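Local coordinates for apical membrane antigen 1-like protein, soluble form (Toxoplasma gondii, PDB 3ZLE) that may take part in host cell invasion by the parasite, as an apical membrane antigen of the AMA1 family linked to the moving junction, at residues Gln26-Gly31 against Gly48-Phe53; Ala217-Ala222 against Ala335-Gly340. All blocks are in the same frame, centred on the assembly; numbering follows the deposited sequence.

Contact 1: residues Gln26-Gly31 against Gly48-Phe53; sequences QVHGSG and GKCPVF
The imidazole ring of His-28 has Gly-48 CA over one face and Cys-50 N at its edge. Gly-48 has no side chain, and its CA comes to 3.2 Å from His-28 CE1. Cys-50 N donates to His-28 ND1 at 2.9 Å, lying only 6° out of the ring plane. Elsewhere on the edge, His-28 NE2 donates to Gly-31 O at 3.0 Å, also close to the ring plane. The two bonds fix the ring's rotation. CG is anti to the backbone N of His-28 (chi1 -175°), which places one face of the ring against Gly-48. The backbone joins as well: Lys-49 N donates to His-28 O at 3.0 Å, nearly straight at 166°. Next to it the bent Lys-49 chain runs back to helix 24-27, with CE 3.1 Å from Val-27 O. Val-27 CG2 rests 3.8 Å from Cys-50 SG, which is disulfide-bonded to Cys-218. Asp-35 holds both segments from outside, through Ser-30 OG and Gly-48 N. The contact thus fastens the turn after the helix to the loop before strand 52-53, within the AMA1 ectodomain. Because ND1 accepts and NE2 donates, the pattern is consistent with a neutral His-28 carrying its proton on NE2.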
loop_
_atom_site.group_PDB
_atom_site.type_symbol
_atom_site.label_atom_id
_atom_site.label_comp_id
_atom_site.label_asym_id
_atom_site.label_seq_id
_atom_site.Cartn_x
_atom_site.Cartn_y
_atom_site.Cartn_z
ATOM N N GLN A 26 -13.059 1.538 -1.960
ATOM C CA GLN A 26 -13.824 1.923 -0.810
ATOM C C GLN A 26 -12.967 2.190 0.446
ATOM O O GLN A 26 -13.076 3.257 1.043
ATOM C CB GLN A 26 -14.894 0.906 -0.530
ATOM C CG GLN A 26 -15.806 1.288 0.624
ATOM C CD GLN A 26 -17.144 0.600 0.509
ATOM O OE1 GLN A 26 -17.625 0.358 -0.593
ATOM N NE2 GLN A 26 -17.711 0.198 1.646
ATOM N N VAL A 27 -12.164 1.218 0.893
ATOM C CA VAL A 27 -11.524 1.366 2.233
ATOM C C VAL A 27 -10.240 2.233 2.149
ATOM O O VAL A 27 -9.918 2.935 3.064
ATOM C CB VAL A 27 -11.199 0.015 2.934
ATOM C CG1 VAL A 27 -12.446 -0.857 3.090
ATOM C CG2 VAL A 27 -10.110 -0.747 2.184
ATOM N N HIS A 28 -9.561 2.228 1.026
ATOM C CA HIS A 28 -8.396 3.081 0.904
ATOM C C HIS A 28 -8.692 4.435 0.225
ATOM O O HIS A 28 -8.383 5.481 0.796
ATOM C CB HIS A 28 -7.258 2.331 0.203
ATOM C CG HIS A 28 -5.969 3.078 0.142
ATOM N ND1 HIS A 28 -5.280 3.490 1.267
ATOM C CD2 HIS A 28 -5.253 3.520 -0.933
ATOM C CE1 HIS A 28 -4.190 4.141 0.884
ATOM N NE2 HIS A 28 -4.145 4.153 -0.446
ATOM N N GLY A 29 -9.292 4.395 -0.974
ATOM C CA GLY A 29 -9.896 5.586 -1.611
ATOM C C GLY A 29 -8.900 6.573 -2.218
ATOM O O GLY A 29 -9.247 7.700 -2.574
ATOM N N SER A 30 -7.673 6.123 -2.406
ATOM C CA SER A 30 -6.641 6.984 -2.956
ATOM C C SER A 30 -5.595 6.136 -3.644
ATOM O O SER A 30 -5.755 4.935 -3.737
ATOM C CB SER A 30 -6.049 7.855 -1.883
ATOM O OG SER A 30 -5.298 8.901 -2.465
ATOM N N GLY A 31 -4.614 6.775 -4.281
ATOM C CA GLY A 31 -3.567 6.023 -4.956
ATOM C C GLY A 31 -2.754 5.212 -3.949
ATOM O O GLY A 31 -2.744 5.519 -2.733
ATOM N N GLY A 48 -4.679 8.448 1.300
ATOM C CA GLY A 48 -5.317 7.132 1.464
ATOM C C GLY A 48 -5.597 6.786 2.909
ATOM O O GLY A 48 -4.834 7.164 3.806
ATOM N N LYS A 49 -6.646 6.016 3.140
ATOM C CA LYS A 49 -7.047 5.641 4.509
ATOM C C LYS A 49 -6.340 4.386 5.048
ATOM O O LYS A 49 -6.405 4.102 6.270
ATOM C CB LYS A 49 -8.586 5.485 4.592
ATOM C CG LYS A 49 -9.302 6.790 4.903
ATOM C CD LYS A 49 -10.535 7.034 4.044
ATOM C CE LYS A 49 -11.193 5.732 3.591
ATOM N NZ LYS A 49 -12.673 5.855 3.467
ATOM N N CYS A 50 -5.637 3.650 4.170
ATOM C CA CYS A 50 -4.974 2.400 4.580
ATOM C C CYS A 50 -3.449 2.527 4.638
ATOM O O CYS A 50 -2.835 3.094 3.752
ATOM C CB CYS A 50 -5.345 1.230 3.654
ATOM S SG CYS A 50 -7.009 0.626 3.888
ATOM N N PRO A 51 -2.830 1.912 5.657
ATOM C CA PRO A 51 -1.371 1.884 5.678
ATOM C C PRO A 51 -0.821 0.976 4.590
ATOM O O PRO A 51 -1.502 0.036 4.135
ATOM C CB PRO A 51 -1.043 1.357 7.081
ATOM C CG PRO A 51 -2.261 0.665 7.564
ATOM C CD PRO A 51 -3.439 1.211 6.803
ATOM N N VAL A 52 0.355 1.307 4.079
ATOM C CA VAL A 52 0.881 0.589 2.943
ATOM C C VAL A 52 2.121 -0.127 3.413
ATOM O O VAL A 52 3.161 0.503 3.621
ATOM C CB VAL A 52 1.286 1.578 1.829
ATOM C CG1 VAL A 52 1.442 0.821 0.485
ATOM C CG2 VAL A 52 0.249 2.694 1.719
ATOM N N PHE A 53 2.036 -1.448 3.552
ATOM C CA PHE A 53 3.087 -2.212 4.215
ATOM C C PHE A 53 4.246 -2.492 3.279
ATOM O O PHE A 53 4.054 -2.992 2.149
ATOM C CB PHE A 53 2.509 -3.528 4.720
ATOM C CG PHE A 53 1.673 -3.376 5.947
ATOM C CD1 PHE A 53 0.348 -2.967 5.839
ATOM C CD2 PHE A 53 2.247 -3.461 7.224
ATOM C CE1 PHE A 53 -0.439 -2.848 6.974
ATOM C CE2 PHE A 53 1.463 -3.251 8.376
ATOM C CZ PHE A 53 0.132 -2.897 8.233
#

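Contact 2: residues Ala217-Ala222 against Ala335-Gly340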
loop_
_atom_site.group_PDB
_atom_site.type_symbol
_atom_site.label_atom_id
_atom_site.label_comp_id
_atom_site.label_asym_id
_atom_site.label_seq_id
_atom_site.Cartn_x
_atom_site.Cartn_y
_atom_site.Cartn_z
ATOM N N ALA A 217 -10.044 -2.942 9.154
ATOM C CA ALA A 217 -10.719 -2.488 7.971
ATOM C C ALA A 217 -9.929 -2.650 6.715
ATOM O O ALA A 217 -10.431 -2.668 5.667
ATOM C CB ALA A 217 -11.072 -1.051 8.133
ATOM N N CYS A 218 -8.651 -2.740 6.891
ATOM C CA CYS A 218 -7.708 -2.642 5.747
ATOM C C CYS A 218 -7.079 -3.982 5.369
ATOM O O CYS A 218 -6.992 -4.916 6.199
ATOM C CB CYS A 218 -6.588 -1.654 6.055
ATOM S SG CYS A 218 -7.052 0.104 6.005
ATOM N N PRO A 219 -6.642 -4.098 4.121
ATOM C CA PRO A 219 -6.082 -5.371 3.658
ATOM C C PRO A 219 -4.593 -5.485 3.992
ATOM O O PRO A 219 -3.756 -5.399 3.120
ATOM C CB PRO A 219 -6.292 -5.302 2.149
ATOM C CG PRO A 219 -6.197 -3.846 1.838
ATOM C CD PRO A 219 -6.664 -3.078 3.055
ATOM N N ASN A 220 -4.293 -5.652 5.255
ATOM C CA ASN A 220 -2.930 -5.580 5.758
ATOM C C ASN A 220 -2.064 -6.746 5.450
ATOM O O ASN A 220 -0.854 -6.584 5.407
ATOM C CB ASN A 220 -2.935 -5.360 7.248
ATOM C CG ASN A 220 -3.917 -4.338 7.649
ATOM O OD1 ASN A 220 -3.886 -3.211 7.134
ATOM N ND2 ASN A 220 -4.832 -4.704 8.531
ATOM N N ASP A 221 -2.663 -7.913 5.180
ATOM C CA ASP A 221 -1.910 -9.152 4.994
ATOM C C ASP A 221 -2.297 -9.954 3.760
ATOM O O ASP A 221 -3.405 -9.820 3.230
ATOM C CB ASP A 221 -2.027 -10.030 6.260
ATOM C CG ASP A 221 -1.676 -9.274 7.521
ATOM O OD1 ASP A 221 -0.484 -8.953 7.699
ATOM O OD2 ASP A 221 -2.585 -9.008 8.347
ATOM N N ALA A 222 -1.348 -10.744 3.265
ATOM C CA ALA A 222 -1.587 -11.734 2.207
ATOM C C ALA A 222 -2.497 -12.793 2.765
ATOM O O ALA A 222 -2.598 -12.947 3.961
ATOM C CB ALA A 222 -0.259 -12.352 1.769
ATOM N N ALA A 335 -3.053 -14.809 -1.914
ATOM C CA ALA A 335 -3.691 -13.608 -2.452
ATOM C C ALA A 335 -3.081 -12.360 -1.877
ATOM O O ALA A 335 -3.075 -12.159 -0.649
ATOM C CB ALA A 335 -5.178 -13.631 -2.243
ATOM N N TYR A 336 -2.542 -11.529 -2.761
ATOM C CA TYR A 336 -1.764 -10.370 -2.356
ATOM C C TYR A 336 -2.497 -9.057 -2.750
ATOM O O TYR A 336 -3.232 -9.014 -3.768
ATOM C CB TYR A 336 -0.421 -10.418 -3.110
ATOM C CG TYR A 336 0.541 -11.454 -2.589
ATOM C CD1 TYR A 336 1.096 -11.322 -1.314
ATOM C CD2 TYR A 336 0.919 -12.553 -3.371
ATOM C CE1 TYR A 336 2.034 -12.175 -0.851
ATOM C CE2 TYR A 336 1.879 -13.465 -2.903
ATOM C CZ TYR A 336 2.436 -13.254 -1.640
ATOM O OH TYR A 336 3.334 -14.142 -1.109
ATOM N N THR A 337 -2.169 -7.957 -2.100
ATOM C CA THR A 337 -2.533 -6.644 -2.707
ATOM C C THR A 337 -1.386 -5.694 -2.779
ATOM O O THR A 337 -0.388 -5.812 -2.043
ATOM C CB THR A 337 -3.678 -5.947 -1.992
ATOM O OG1 THR A 337 -3.204 -5.400 -0.773
ATOM C CG2 THR A 337 -4.842 -6.888 -1.727
ATOM N N ALA A 338 -1.561 -4.652 -3.559
ATOM C CA ALA A 338 -0.618 -3.545 -3.491
ATOM C C ALA A 338 -0.545 -2.858 -2.131
ATOM O O ALA A 338 0.520 -2.316 -1.760
ATOM C CB ALA A 338 -0.860 -2.554 -4.588
ATOM N N LEU A 339 -1.582 -2.990 -1.329
ATOM C CA LEU A 339 -1.511 -2.380 0.057
ATOM C C LEU A 339 -0.799 -3.205 1.107
ATOM O O LEU A 339 -0.077 -2.655 1.976
ATOM C CB LEU A 339 -2.886 -2.025 0.557
ATOM C CG LEU A 339 -3.405 -0.777 -0.160
ATOM C CD1 LEU A 339 -4.909 -0.690 -0.065
ATOM C CD2 LEU A 339 -2.739 0.442 0.449
ATOM N N GLY A 340 -1.085 -4.512 1.092
ATOM C CA GLY A 340 -0.733 -5.385 2.192
ATOM C C GLY A 340 0.733 -5.719 2.294
ATOM O O GLY A 340 1.538 -5.299 1.457
HETATM O O HOH W 1 -3.086 -7.332 1.037
HETATM O O HOH W 2 -4.151 -9.932 0.630
#
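Thr-337 OG1 is gripped by three groups, one of them a water that reaches across to Pro-219. Gly-340 N donates to Thr-337 OG1 at 3.0 Å, with an angle of 154°, which makes an ST motif at the end of strand 333-337. Leu-339 N adds a weak bond to the same oxygen. Water 1 lies 2.7 Å from Thr-337 OG1 and 2.9 Å from Pro-219 O. OG1 sits between the backbone N and the carbonyl carbon (chi1 75°), and from there it serves both its own turn and the water. Water 2 makes a second bridge, between Asp-221 O (2.7 Å) and Ala-335 O (2.8 Å). Water therefore carries much of the polar contact between these buried segments. Pro-219 is the centre of an inverse gamma turn. Its CG meets Leu-339 CD1, the two side chains crossing at a slant. Gly-340, bare of side chain, lets its CA come to 3.2 Å from Pro-219 O. Lys-191 and Trp-257 both bond Gly-340 O from outside. The loop after helix 214-217 is in this way laid along the end of an outer strand of the four-stranded antiparallel sheet. At the far end the Tyr-336 ring also meets Trp-257, while Ala-222 CB approaches the ring obliquely, 3.5 Å from Tyr-336 CE1.

From the N terminus, contact 1 comes first. It closes a short loop that holds strands 38-40 and 43-45. The chain then runs through most of the five-stranded sheet before contact 2 opens at 217-222. Contact 2 closes a much longer loop, which includes the other three strands of the four-stranded sheet. The contacts follow in series, neither inside the other, with centres about 10 Å apart. The Cys-50 to Cys-218 disulfide joins them covalently. Phe-53 N probably also bonds Leu-339 O, and the Phe-53 side chain packs on Asn-220 and Gly-340. Strand 52-53, an outer strand of one sheet, is thereby tied to the loop after helix 214-217 and to the turn that follows outer strand 333-337 of the other.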